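PDB 6ESL: bacterial leucyl aminopeptidase from Legionella pneumophila, which probably removes N-terminal amino acids, leucine among them, from peptides as a secreted zinc-dependent aminopeptidase of the M28 family, with a role in nutrient acquisition during infection of amoebas. Local coordinates for residues 28-33 with 61-66; 55-60 with 70-75; 311-316 with 324-329; 122-127 with 382-387; 249-254 with 264-269. One frame throughout, in Å; residues are numbered along the deposited sequence.

Contact 1: residues 28-33 with 61-66. Unlike the reference sequence in segment 61-66: Lys66 (reference Gln).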
# COMPACT_ATOMS: atom_id res chain seq x y z
N GLN B 28 -1.26 -9.95 -22.52
CA GLN B 28 -0.84 -11.21 -23.26
C GLN B 28 -1.62 -12.48 -22.87
O GLN B 28 -2.03 -13.25 -23.76
CB GLN B 28 0.68 -11.49 -23.16
CG GLN B 28 1.53 -10.49 -23.92
CD GLN B 28 1.55 -10.65 -25.46
OE1 GLN B 28 0.86 -11.53 -26.03
NE2 GLN B 28 2.33 -9.80 -26.11
N CYS B 29 -1.89 -12.61 -21.58
CA CYS B 29 -2.55 -13.81 -21.08
C CYS B 29 -3.92 -13.96 -21.68
O CYS B 29 -4.29 -15.02 -22.06
CB CYS B 29 -2.65 -13.79 -19.56
SG CYS B 29 -3.54 -12.38 -18.79
N LEU B 30 -4.66 -12.85 -21.79
CA LEU B 30 -5.98 -12.87 -22.48
C LEU B 30 -5.86 -12.94 -23.98
O LEU B 30 -6.62 -13.68 -24.67
CB LEU B 30 -6.75 -11.62 -22.04
CG LEU B 30 -8.17 -11.45 -22.63
CD1 LEU B 30 -9.10 -12.66 -22.44
CD2 LEU B 30 -8.75 -10.26 -21.96
N ALA B 31 -4.93 -12.17 -24.54
CA ALA B 31 -4.71 -12.16 -26.01
C ALA B 31 -4.48 -13.56 -26.55
O ALA B 31 -4.99 -13.90 -27.62
CB ALA B 31 -3.53 -11.26 -26.38
N ALA B 32 -3.75 -14.40 -25.78
CA ALA B 32 -3.51 -15.76 -26.21
C ALA B 32 -4.79 -16.59 -26.45
O ALA B 32 -4.75 -17.49 -27.24
CB ALA B 32 -2.57 -16.48 -25.25
N LYS B 33 -5.90 -16.27 -25.79
CA LYS B 33 -7.11 -17.06 -25.88
C LYS B 33 -8.14 -16.50 -26.85
O LYS B 33 -9.16 -17.12 -27.08
CB LYS B 33 -7.76 -17.23 -24.50
CG LYS B 33 -6.84 -17.76 -23.36
CD LYS B 33 -6.43 -19.25 -23.44
CE LYS B 33 -7.60 -20.25 -23.22
NZ LYS B 33 -7.38 -21.66 -23.75
N THR B 61 -15.46 -9.60 -23.51
CA THR B 61 -15.78 -9.42 -22.10
C THR B 61 -16.07 -10.78 -21.43
O THR B 61 -15.55 -11.03 -20.33
CB THR B 61 -16.99 -8.47 -21.89
OG1 THR B 61 -16.64 -7.18 -22.40
CG2 THR B 61 -17.34 -8.32 -20.38
N ILE B 62 -16.86 -11.57 -22.06
CA ILE B 62 -17.22 -12.90 -21.59
C ILE B 62 -15.95 -13.74 -21.49
O ILE B 62 -15.69 -14.33 -20.45
CB ILE B 62 -18.27 -13.62 -22.44
CG1 ILE B 62 -19.63 -12.86 -22.51
CG2 ILE B 62 -18.56 -15.02 -21.90
CD1 ILE B 62 -20.10 -12.34 -21.17
N LEU B 63 -15.15 -13.74 -22.55
CA LEU B 63 -13.90 -14.43 -22.51
C LEU B 63 -13.04 -13.99 -21.35
O LEU B 63 -12.53 -14.86 -20.66
CB LEU B 63 -13.13 -14.36 -23.83
CG LEU B 63 -11.79 -15.10 -23.88
CD1 LEU B 63 -12.04 -16.61 -23.83
CD2 LEU B 63 -10.99 -14.72 -25.17
N ALA B 64 -12.88 -12.69 -21.13
CA ALA B 64 -12.02 -12.18 -20.14
C ALA B 64 -12.51 -12.65 -18.74
O ALA B 64 -11.68 -12.86 -17.82
CB ALA B 64 -11.95 -10.63 -20.12
N ASP B 65 -13.83 -12.67 -18.56
CA ASP B 65 -14.46 -13.06 -17.27
C ASP B 65 -14.02 -14.50 -16.97
O ASP B 65 -13.46 -14.73 -15.89
CB ASP B 65 -15.98 -13.05 -17.34
CG ASP B 65 -16.60 -11.57 -17.41
OD1 ASP B 65 -15.92 -10.56 -17.02
OD2 ASP B 65 -17.79 -11.48 -17.84
N LYS B 66 -14.11 -15.38 -17.98
CA LYS B 66 -13.73 -16.77 -17.81
C LYS B 66 -12.25 -17.00 -17.64
O LYS B 66 -11.88 -17.77 -16.83
CB LYS B 66 -14.27 -17.66 -18.92
CG LYS B 66 -15.79 -17.69 -19.03
CD LYS B 66 -16.55 -18.28 -17.82
CE LYS B 66 -18.07 -18.32 -18.08
NZ LYS B 66 -18.85 -18.87 -16.91

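Contact 2: residues 55-60 with 70-75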
# COMPACT_ATOMS: atom_id res chain seq x y z
N SER B 55 -19.01 -5.40 -32.81
CA SER B 55 -19.94 -6.45 -32.57
C SER B 55 -19.31 -7.64 -31.83
O SER B 55 -20.01 -8.50 -31.42
CB SER B 55 -20.52 -6.92 -33.90
OG SER B 55 -19.53 -7.44 -34.70
N ASP B 56 -18.00 -7.72 -31.75
CA ASP B 56 -17.30 -8.82 -31.07
C ASP B 56 -16.77 -8.44 -29.69
O ASP B 56 -16.19 -9.31 -29.02
CB ASP B 56 -16.12 -9.34 -31.97
CG ASP B 56 -16.56 -10.06 -33.17
OD1 ASP B 56 -17.62 -10.70 -33.20
OD2 ASP B 56 -15.83 -10.04 -34.20
N VAL B 57 -16.91 -7.18 -29.25
CA VAL B 57 -16.34 -6.72 -28.00
C VAL B 57 -16.93 -7.44 -26.81
O VAL B 57 -16.21 -7.75 -25.90
CB VAL B 57 -16.44 -5.18 -27.87
CG1 VAL B 57 -16.13 -4.67 -26.51
CG2 VAL B 57 -15.52 -4.49 -28.90
N GLU B 58 -18.21 -7.61 -26.77
CA GLU B 58 -18.90 -8.26 -25.65
C GLU B 58 -18.44 -9.75 -25.50
O GLU B 58 -18.30 -10.27 -24.41
CB GLU B 58 -20.45 -8.24 -25.90
CG GLU B 58 -21.21 -8.49 -24.60
CD GLU B 58 -22.62 -7.98 -24.66
OE1 GLU B 58 -23.46 -8.82 -24.96
OE2 GLU B 58 -22.86 -6.75 -24.42
N THR B 59 -18.21 -10.38 -26.62
CA THR B 59 -17.58 -11.71 -26.67
C THR B 59 -16.28 -11.72 -25.93
O THR B 59 -16.03 -12.66 -25.09
CB THR B 59 -17.48 -12.20 -28.09
OG1 THR B 59 -18.80 -12.38 -28.60
CG2 THR B 59 -16.77 -13.53 -28.17
N LEU B 60 -15.48 -10.64 -26.09
CA LEU B 60 -14.22 -10.55 -25.38
C LEU B 60 -14.39 -10.28 -23.90
O LEU B 60 -13.55 -10.62 -23.13
CB LEU B 60 -13.26 -9.50 -26.00
CG LEU B 60 -12.96 -9.80 -27.50
CD1 LEU B 60 -11.90 -8.82 -28.04
CD2 LEU B 60 -12.44 -11.23 -27.71
N GLY B 70 -7.47 -10.77 -16.25
CA GLY B 70 -7.61 -9.31 -16.51
C GLY B 70 -8.59 -9.03 -17.66
O GLY B 70 -8.96 -9.93 -18.42
N HIS B 71 -8.98 -7.80 -17.77
CA HIS B 71 -9.88 -7.33 -18.81
C HIS B 71 -9.06 -6.55 -19.82
O HIS B 71 -7.89 -6.84 -20.05
CB HIS B 71 -11.06 -6.58 -18.18
CG HIS B 71 -11.98 -7.51 -17.47
ND1 HIS B 71 -13.11 -8.02 -18.09
CD2 HIS B 71 -11.84 -8.19 -16.28
CE1 HIS B 71 -13.64 -8.94 -17.30
NE2 HIS B 71 -12.88 -9.09 -16.22
N PHE B 72 -9.71 -5.58 -20.44
CA PHE B 72 -9.09 -4.83 -21.58
C PHE B 72 -9.44 -3.36 -21.42
O PHE B 72 -10.37 -2.99 -20.69
CB PHE B 72 -9.47 -5.44 -22.87
CG PHE B 72 -10.95 -5.45 -23.13
CD1 PHE B 72 -11.63 -4.28 -23.54
CD2 PHE B 72 -11.69 -6.61 -23.07
CE1 PHE B 72 -12.97 -4.26 -23.78
CE2 PHE B 72 -13.06 -6.61 -23.35
CZ PHE B 72 -13.69 -5.42 -23.65
N VAL B 73 -8.62 -2.52 -22.10
CA VAL B 73 -8.89 -1.08 -22.14
C VAL B 73 -9.19 -0.72 -23.57
O VAL B 73 -8.47 -1.13 -24.48
CB VAL B 73 -7.73 -0.29 -21.53
CG1 VAL B 73 -7.97 1.24 -21.73
CG2 VAL B 73 -7.61 -0.59 -20.05
N ASN B 74 -10.30 -0.04 -23.81
CA ASN B 74 -10.67 0.48 -25.13
C ASN B 74 -9.81 1.68 -25.44
O ASN B 74 -9.87 2.68 -24.74
CB ASN B 74 -12.15 0.81 -25.18
CG ASN B 74 -12.69 0.91 -26.56
OD1 ASN B 74 -12.03 1.55 -27.37
ND2 ASN B 74 -13.79 0.25 -26.88
N VAL B 75 -8.93 1.55 -26.43
CA VAL B 75 -7.98 2.67 -26.77
C VAL B 75 -8.40 3.37 -28.09
O VAL B 75 -7.63 4.13 -28.65
CB VAL B 75 -6.50 2.21 -26.78
CG1 VAL B 75 -6.09 1.78 -25.40
CG2 VAL B 75 -6.24 1.14 -27.88

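Contact 3: residues 311-316 with 324-329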
# COMPACT_ATOMS: atom_id res chain seq x y z
N TYR B 311 -0.01 -7.25 4.42
CA TYR B 311 -0.03 -8.46 5.21
C TYR B 311 0.34 -8.20 6.73
O TYR B 311 -0.30 -8.72 7.63
CB TYR B 311 0.92 -9.51 4.62
CG TYR B 311 0.84 -10.81 5.29
CD1 TYR B 311 -0.35 -11.55 5.30
CD2 TYR B 311 1.97 -11.39 5.88
CE1 TYR B 311 -0.40 -12.80 5.92
CE2 TYR B 311 1.92 -12.59 6.54
CZ TYR B 311 0.76 -13.32 6.53
OH TYR B 311 0.72 -14.54 7.16
N LEU B 312 1.36 -7.39 6.96
CA LEU B 312 1.63 -6.99 8.34
C LEU B 312 0.41 -6.35 9.01
O LEU B 312 0.15 -6.61 10.12
CB LEU B 312 2.79 -5.96 8.45
CG LEU B 312 4.18 -6.38 8.21
CD1 LEU B 312 5.04 -5.20 8.74
CD2 LEU B 312 4.59 -7.66 8.86
N ALA B 313 -0.29 -5.48 8.31
CA ALA B 313 -1.50 -4.86 8.88
C ALA B 313 -2.48 -5.93 9.32
O ALA B 313 -3.00 -5.86 10.43
CB ALA B 313 -2.13 -3.87 7.86
N LYS B 314 -2.69 -6.94 8.50
CA LYS B 314 -3.56 -8.07 8.85
C LYS B 314 -3.07 -8.90 10.02
O LYS B 314 -3.83 -9.25 10.89
CB LYS B 314 -3.73 -9.00 7.65
CG LYS B 314 -4.76 -8.47 6.67
CD LYS B 314 -4.67 -9.15 5.31
CE LYS B 314 -5.42 -10.50 5.32
NZ LYS B 314 -5.10 -11.07 3.98
N LEU B 315 -1.75 -9.17 10.04
CA LEU B 315 -1.16 -9.89 11.14
C LEU B 315 -1.35 -9.10 12.40
O LEU B 315 -1.64 -9.71 13.44
CB LEU B 315 0.34 -10.17 10.96
CG LEU B 315 0.76 -11.14 9.87
CD1 LEU B 315 2.27 -11.11 9.74
CD2 LEU B 315 0.26 -12.57 10.21
N ILE B 316 -1.17 -7.77 12.34
CA ILE B 316 -1.35 -6.95 13.55
C ILE B 316 -2.81 -7.10 14.03
O ILE B 316 -3.08 -7.38 15.20
CB ILE B 316 -0.98 -5.47 13.33
CG1 ILE B 316 0.55 -5.31 13.14
CG2 ILE B 316 -1.41 -4.66 14.50
CD1 ILE B 316 1.01 -4.05 12.41
N VAL B 324 -3.88 -0.22 13.61
CA VAL B 324 -2.82 -0.03 12.67
C VAL B 324 -2.99 1.34 12.04
O VAL B 324 -4.09 1.75 11.78
CB VAL B 324 -2.92 -1.00 11.51
CG1 VAL B 324 -1.76 -0.81 10.53
CG2 VAL B 324 -2.87 -2.42 12.04
N ASP B 325 -1.92 2.04 11.82
CA ASP B 325 -2.00 3.28 11.06
C ASP B 325 -0.67 3.29 10.22
O ASP B 325 0.16 2.38 10.33
CB ASP B 325 -2.13 4.46 11.99
CG ASP B 325 -2.77 5.70 11.31
OD1 ASP B 325 -2.83 5.74 10.07
OD2 ASP B 325 -3.19 6.62 12.04
N TYR B 326 -0.58 4.26 9.34
CA TYR B 326 0.40 4.31 8.23
C TYR B 326 1.19 5.61 8.22
O TYR B 326 0.69 6.72 8.57
CB TYR B 326 -0.34 4.19 6.87
CG TYR B 326 -1.21 2.97 6.80
CD1 TYR B 326 -0.71 1.71 6.50
CD2 TYR B 326 -2.54 3.06 7.20
CE1 TYR B 326 -1.54 0.57 6.55
CE2 TYR B 326 -3.35 1.93 7.27
CZ TYR B 326 -2.86 0.70 6.92
OH TYR B 326 -3.74 -0.42 6.96
N SER B 327 2.47 5.48 7.90
CA SER B 327 3.41 6.62 7.84
C SER B 327 4.65 6.34 6.97
O SER B 327 4.95 5.19 6.65
CB SER B 327 3.85 7.02 9.25
OG SER B 327 4.75 8.11 9.22
N ARG B 328 5.32 7.42 6.60
CA ARG B 328 6.49 7.39 5.76
C ARG B 328 7.67 7.96 6.51
O ARG B 328 7.51 8.86 7.24
CB ARG B 328 6.25 8.22 4.51
CG ARG B 328 5.20 7.65 3.60
CD ARG B 328 5.17 8.40 2.28
NE ARG B 328 4.04 9.26 2.18
CZ ARG B 328 3.84 10.18 1.25
NH1 ARG B 328 2.73 10.90 1.29
NH2 ARG B 328 4.73 10.43 0.31
N CYS B 329 8.85 7.40 6.31
CA CYS B 329 10.00 7.89 7.04
C CYS B 329 11.21 8.29 6.18
O CYS B 329 12.18 8.73 6.68
CB CYS B 329 10.37 6.87 8.10
SG CYS B 329 11.02 5.39 7.32

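Contact 4: residues 122-127 with 382-387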
# COMPACT_ATOMS: atom_id res chain seq x y z
N ASN B 122 -0.79 -18.72 17.72
CA ASN B 122 -1.40 -18.35 19.00
C ASN B 122 -0.76 -19.05 20.16
O ASN B 122 -0.60 -18.45 21.21
CB ASN B 122 -2.94 -18.50 18.99
CG ASN B 122 -3.61 -17.28 18.34
OD1 ASN B 122 -3.23 -16.14 18.61
ND2 ASN B 122 -4.55 -17.51 17.44
N ALA B 123 -0.31 -20.28 19.93
CA ALA B 123 0.46 -21.02 20.97
C ALA B 123 1.84 -20.45 21.17
O ALA B 123 2.33 -20.32 22.31
CB ALA B 123 0.55 -22.51 20.62
N ALA B 124 2.51 -20.13 20.05
CA ALA B 124 3.83 -19.50 20.15
C ALA B 124 3.75 -18.13 20.84
O ALA B 124 4.65 -17.80 21.61
CB ALA B 124 4.47 -19.37 18.78
N LEU B 125 2.70 -17.34 20.57
CA LEU B 125 2.53 -15.99 21.22
C LEU B 125 2.42 -16.11 22.69
O LEU B 125 2.95 -15.29 23.40
CB LEU B 125 1.29 -15.24 20.71
CG LEU B 125 1.31 -14.84 19.22
CD1 LEU B 125 0.11 -13.97 18.81
CD2 LEU B 125 2.64 -14.25 18.79
N LYS B 126 1.70 -17.12 23.13
CA LYS B 126 1.63 -17.44 24.55
C LYS B 126 2.97 -17.80 25.21
O LYS B 126 3.06 -17.73 26.44
CB LYS B 126 0.56 -18.51 24.81
CG LYS B 126 -0.85 -17.89 24.90
CD LYS B 126 -2.02 -18.89 25.12
CE LYS B 126 -2.97 -18.84 23.91
NZ LYS B 126 -3.72 -20.13 23.87
N GLU B 127 4.02 -18.11 24.43
CA GLU B 127 5.37 -18.40 24.99
C GLU B 127 6.28 -17.20 25.21
O GLU B 127 7.29 -17.31 25.91
CB GLU B 127 6.15 -19.36 24.10
CG GLU B 127 5.44 -20.64 23.68
CD GLU B 127 5.77 -21.80 24.58
OE1 GLU B 127 6.82 -21.75 25.24
OE2 GLU B 127 4.94 -22.71 24.68
N LEU B 382 4.61 -9.88 16.79
CA LEU B 382 4.48 -9.71 15.36
C LEU B 382 5.59 -10.48 14.63
O LEU B 382 5.31 -11.08 13.60
CB LEU B 382 4.46 -8.21 14.98
CG LEU B 382 4.35 -7.85 13.50
CD1 LEU B 382 3.15 -8.50 12.85
CD2 LEU B 382 4.30 -6.32 13.25
N ALA B 383 6.83 -10.40 15.13
CA ALA B 383 7.96 -11.12 14.49
C ALA B 383 7.67 -12.64 14.49
O ALA B 383 7.91 -13.30 13.47
CB ALA B 383 9.25 -10.86 15.24
N VAL B 384 7.26 -13.15 15.66
CA VAL B 384 6.90 -14.59 15.80
C VAL B 384 5.82 -14.99 14.81
O VAL B 384 5.94 -16.02 14.12
CB VAL B 384 6.49 -14.99 17.24
CG1 VAL B 384 5.90 -16.41 17.33
CG2 VAL B 384 7.68 -14.91 18.12
N ALA B 385 4.79 -14.16 14.69
CA ALA B 385 3.68 -14.50 13.80
C ALA B 385 4.10 -14.47 12.32
O ALA B 385 3.72 -15.35 11.55
CB ALA B 385 2.51 -13.58 14.05
N PHE B 386 4.86 -13.45 11.92
CA PHE B 386 5.43 -13.35 10.61
C PHE B 386 6.30 -14.57 10.26
O PHE B 386 6.15 -15.19 9.22
CB PHE B 386 6.30 -12.05 10.59
CG PHE B 386 6.90 -11.68 9.28
CD1 PHE B 386 6.17 -10.86 8.40
CD2 PHE B 386 8.20 -12.05 8.94
CE1 PHE B 386 6.73 -10.46 7.17
CE2 PHE B 386 8.75 -11.65 7.71
CZ PHE B 386 8.01 -10.87 6.83
N ALA B 387 7.17 -14.96 11.18
CA ALA B 387 8.03 -16.13 10.95
C ALA B 387 7.19 -17.39 10.74
O ALA B 387 7.32 -18.07 9.68
CB ALA B 387 8.98 -16.35 12.12

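Contact 5: residues 249-254 with 264-269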
# COMPACT_ATOMS: atom_id res chain seq x y z
N TYR B 249 15.77 -16.48 8.96
CA TYR B 249 16.97 -15.80 9.46
C TYR B 249 16.60 -14.72 10.49
O TYR B 249 15.72 -13.92 10.27
CB TYR B 249 17.82 -15.20 8.32
CG TYR B 249 18.54 -16.16 7.37
CD1 TYR B 249 17.93 -16.62 6.26
CD2 TYR B 249 19.91 -16.50 7.58
CE1 TYR B 249 18.60 -17.48 5.35
CE2 TYR B 249 20.60 -17.33 6.71
CZ TYR B 249 19.94 -17.81 5.59
OH TYR B 249 20.59 -18.57 4.67
N PHE B 250 17.33 -14.69 11.56
CA PHE B 250 17.38 -13.57 12.44
C PHE B 250 18.68 -12.80 12.30
O PHE B 250 19.73 -13.34 12.45
CB PHE B 250 17.09 -13.92 13.92
CG PHE B 250 15.68 -14.35 14.15
CD1 PHE B 250 15.33 -15.71 13.96
CD2 PHE B 250 14.68 -13.46 14.63
CE1 PHE B 250 14.00 -16.13 14.19
CE2 PHE B 250 13.37 -13.87 14.87
CZ PHE B 250 13.03 -15.19 14.64
N ILE B 251 18.59 -11.48 12.01
CA ILE B 251 19.76 -10.73 11.66
C ILE B 251 19.84 -9.47 12.49
O ILE B 251 18.88 -8.71 12.51
CB ILE B 251 19.76 -10.39 10.14
CG1 ILE B 251 19.53 -11.66 9.33
CG2 ILE B 251 21.09 -9.72 9.76
CD1 ILE B 251 19.80 -11.61 7.84
N TRP B 252 21.01 -9.19 13.07
CA TRP B 252 21.27 -7.95 13.72
C TRP B 252 22.33 -7.20 12.91
O TRP B 252 23.48 -7.59 12.89
CB TRP B 252 21.72 -8.12 15.12
CG TRP B 252 20.62 -8.70 16.09
CD1 TRP B 252 19.83 -8.01 16.93
CD2 TRP B 252 20.21 -10.08 16.21
NE1 TRP B 252 18.97 -8.84 17.59
CE2 TRP B 252 19.18 -10.12 17.17
CE3 TRP B 252 20.60 -11.29 15.59
CZ2 TRP B 252 18.56 -11.34 17.57
CZ3 TRP B 252 19.93 -12.49 15.98
CH2 TRP B 252 18.94 -12.50 16.95
N TYR B 253 21.92 -6.10 12.25
CA TYR B 253 22.82 -5.44 11.37
C TYR B 253 23.75 -4.50 12.11
O TYR B 253 23.33 -3.86 13.02
CB TYR B 253 22.00 -4.57 10.34
CG TYR B 253 20.97 -5.33 9.63
CD1 TYR B 253 21.33 -6.24 8.58
CD2 TYR B 253 19.62 -5.14 9.91
CE1 TYR B 253 20.34 -6.89 7.84
CE2 TYR B 253 18.64 -5.88 9.26
CZ TYR B 253 18.99 -6.72 8.23
OH TYR B 253 18.02 -7.40 7.57
N ALA B 254 25.00 -4.43 11.66
CA ALA B 254 25.95 -3.44 12.09
C ALA B 254 25.71 -2.12 11.36
O ALA B 254 25.19 -2.11 10.22
CB ALA B 254 27.35 -3.93 11.70
N GLN B 264 23.52 -3.46 3.87
CA GLN B 264 24.03 -3.53 2.50
C GLN B 264 25.02 -4.68 2.36
O GLN B 264 25.01 -5.40 1.36
CB GLN B 264 24.69 -2.21 2.11
CG GLN B 264 23.73 -1.03 2.01
CD GLN B 264 24.44 0.27 1.69
OE1 GLN B 264 24.82 1.02 2.59
NE2 GLN B 264 24.63 0.54 0.41
N HIS B 265 25.88 -4.85 3.36
CA HIS B 265 26.84 -5.94 3.32
C HIS B 265 26.11 -7.28 3.33
O HIS B 265 26.48 -8.20 2.60
CB HIS B 265 27.80 -5.85 4.51
CG HIS B 265 28.99 -4.98 4.27
ND1 HIS B 265 28.96 -3.61 4.47
CD2 HIS B 265 30.24 -5.27 3.84
CE1 HIS B 265 30.14 -3.10 4.17
NE2 HIS B 265 30.94 -4.09 3.79
N VAL B 266 25.08 -7.39 4.17
CA VAL B 266 24.29 -8.61 4.27
C VAL B 266 23.55 -8.94 2.98
O VAL B 266 23.50 -10.10 2.56
CB VAL B 266 23.28 -8.53 5.43
CG1 VAL B 266 22.42 -9.79 5.47
CG2 VAL B 266 24.00 -8.32 6.75
N VAL B 267 22.96 -7.92 2.36
CA VAL B 267 22.22 -8.10 1.12
C VAL B 267 23.15 -8.58 0.01
O VAL B 267 22.79 -9.44 -0.80
CB VAL B 267 21.53 -6.80 0.68
CG1 VAL B 267 20.82 -7.00 -0.66
CG2 VAL B 267 20.55 -6.33 1.74
N GLN B 268 24.34 -8.00 -0.02
CA GLN B 268 25.34 -8.32 -1.00
C GLN B 268 25.86 -9.74 -0.76
O GLN B 268 26.05 -10.48 -1.72
CB GLN B 268 26.50 -7.33 -0.97
CG GLN B 268 27.35 -7.36 -2.24
CD GLN B 268 28.43 -6.27 -2.31
OE1 GLN B 268 29.60 -6.54 -2.55
NE2 GLN B 268 28.05 -5.04 -2.11
N HIS B 269 26.08 -10.10 0.51
CA HIS B 269 26.47 -11.43 0.89
C HIS B 269 25.48 -12.47 0.35
O HIS B 269 25.93 -13.48 -0.25
CB HIS B 269 26.62 -11.58 2.39
CG HIS B 269 27.12 -12.93 2.82
ND1 HIS B 269 26.28 -14.01 3.00
CD2 HIS B 269 28.38 -13.39 3.05
CE1 HIS B 269 26.99 -15.08 3.34
NE2 HIS B 269 28.26 -14.72 3.40

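Contact 1: residues 28-33 with 61-66
Leu30 presents both of its methyl branches to helix 57-67, and its contacts with this helix are apolar. CD2 lies 3.7 Å from Ala64 CB, while CD1 is wedged between two neighbouring residues, 3.7 Å from Ala64 CA and 3.9 Å from Leu63 CG. The torsion of Leu30 explains this reach: CG stands opposite the backbone N (chi1 -179°), carrying the branch point to the helix although CB does not aim at it. Leu63 comes the other way, the two leucines passing alongside each other.

A second kind of contact sets a methyl against the main chain: Leu63 CD2 sits 3.6 Å from Lys33 O, with Lys33 CB looser at 4.1 Å.

Cys29 is tied by a disulfide to Cys69. On the second subunit, Glu257, a zinc ligand, packs on Thr61, and His362 is hydrogen-bonded to Asp65. The chemistry implies a small hydrophobic joint between helix 28-31 with the residues that follow it and helix 57-67, a covalent bond supplementing nondirectional packing.

Contact 2: residues 55-60 with 70-75
The Phe72 ring is met obliquely by two side chains of helix 57-67, squarely neither over a face nor at the rim. Val57 CG1 approaches the far end of the ring, 3.8 Å from Phe72 CZ and 4.2 Å from Phe72 CE1. One turn further along, Leu60 CB lies 3.9 Å from Phe72 CE2, and the backbone carbon Leu60 C is equally near that same atom. The ring end thus sits against two successive positions of one helical face.

With chi1 at 60°, Phe72 tucks its CG into the gap between its own backbone N and carbonyl carbon, and CZ and CE2 end up facing the helix. On the other side, Val57 turns CG1 opposite its own N (chi1 168°), and this is the methyl that touches the ring.

Leu24 of strand 21-27 packs on both Leu60 and Phe72, placing the contact between the helix and the four-stranded antiparallel sheet. Arg258 of the second subunit packs on Val57 and Phe72 as well. All three touching residues are buried and the close contacts are between carbons: the chemistry implies hydrophobic burial, in a small core that the partner subunit helps to close.

Contact 3: residues 311-316 with 324-329
Val324 divides its two methyls between Ala313 and Ile316 on one face of helix 306-320 because its chi1 of -179° sets CG1 opposite the backbone N and leaves CG2 opposite the carbonyl carbon. CG2 meets Ile316 CG2 at 3.6 Å and also rests 3.8 Å from Ala313 O. The other methyl, CG1, lies 4.1 Å from Ala313 CB. In Ile316 the branch that touches is the short one, CG2, opposite the backbone N; the longer arm, with CG1 opposite the carbonyl carbon, packs on Leu382 of helix 373-391. The Ile316 and Val324 side chains cross at a slant, methyl against methyl.

Tyr326 joins from two residues along the strand. Its CG lies opposite the carbonyl carbon (chi1 -54°), and the ring carries its OH back to the helix, 3.9 Å from Ala313 CB, a packing contact. Ala313 is consequently touched by both Val324 and Tyr326.

Charges act between subunits here, not within the chain: Lys314 pairs with Asp325 of the second subunit in a salt bridge, and Asp325 with Lys314 of that subunit. Tyr326 also packs on its counterpart there.

The axes of helix segment 311-316 and strand 324-327 come within 9.4 Å, with 152° between their directions. This is the return half of a beta-alpha-beta crossover, strand 297-300, helix 306-320, strand 324-327, at one end of the mixed eight-stranded sheet of the M28 peptidase fold.

Contact 4: residues 122-127 with 382-387
This is a helix-to-helix packing contact inside the catalytic domain, joining helix 118-125, ahead of the mixed eight-stranded sheet in the chain, to the C-terminal helix 373-391, more than 250 positions away. The nearest alpha carbons, those of Leu125 and Val384, are 7.1 Å apart, close enough for short side chains to meet directly.

One methyl, Val384 CG1, makes both close contacts. It lies 3.6 Å from Ala124 CB and, less tightly, 4.2 Å from Leu125 CD2. It gets there because chi1 of 170° places it opposite the backbone N, on the side facing helix 118-125. Leu125 and Val384 run alongside each other in opposite directions, and it is the far end of the leucine, not its CB, that closes on the valine.

Helix 220-239 borders the same patch: Ala233 packs on Val384 and Val236 on Ala124. With only aliphatic groups touching, the chemistry implies nondirectional packing, tight at Ala124 and looser at Leu125.

Contact 5: residues 249-254 with 264-269
Val266 sets its CG2 methyl against the rim of the Tyr253 ring, near the ring plane, 3.8 Å from Tyr253 CD1 and 4.1 Å from Tyr253 CE1. The two side chains cross at roughly a right angle, and the methyl lies at the ring edge, so this is edge packing and not a CH-pi contact over the face. Its other methyl, CG1, reaches Ile251 CD1 at 4.0 Å, the two ends meeting tip to tip.

One valine thus bridges alternate residues of strand 248-253. With chi1 at 177°, Val266 CG1 is opposite the backbone N and CG2 opposite the carbonyl carbon, dividing the methyls between Ile251 and Tyr253. Ile251 uses its long arm, since the touching CD1 lies at the end of an extended chain (chi2 -167°).

The polar end of Tyr253 is held elsewhere: its OH is hydrogen-bonded to Trp339 NE1, and Trp339 packs on Val266 too. The tyrosine side chain lies about 9 Å from a bound zinc ion, near the metal site without being one of its ligands.

Strand 248-253, helix 261-272 and strand 277-282 form a beta-alpha-beta crossover that passes over strand 203-209 in the mixed sheet of the M28 peptidase fold.

Along the chain, contacts 1 and 2 come first and interleave; both use helix 57-67, and their centres lie 9 Å apart in the N-terminal domain. Contacts 3, 4 and 5 belong to the catalytic domain, with centres 35 to 48 Å from those two. Contact 4 spans the chain from 122-127 to 382-387, so contacts 5 and then 3 both fall within its span. Contacts 3 and 4 touch, Leu312 CD2 being 3.6 Å from Phe386 CD1, whereas contacts 3 and 5 share the mixed sheet with centres 23 Å apart. Contacts 1, 2, 3 and 5 touch the second subunit: the N-terminal domain of one chain lies against the zinc-site region of the other.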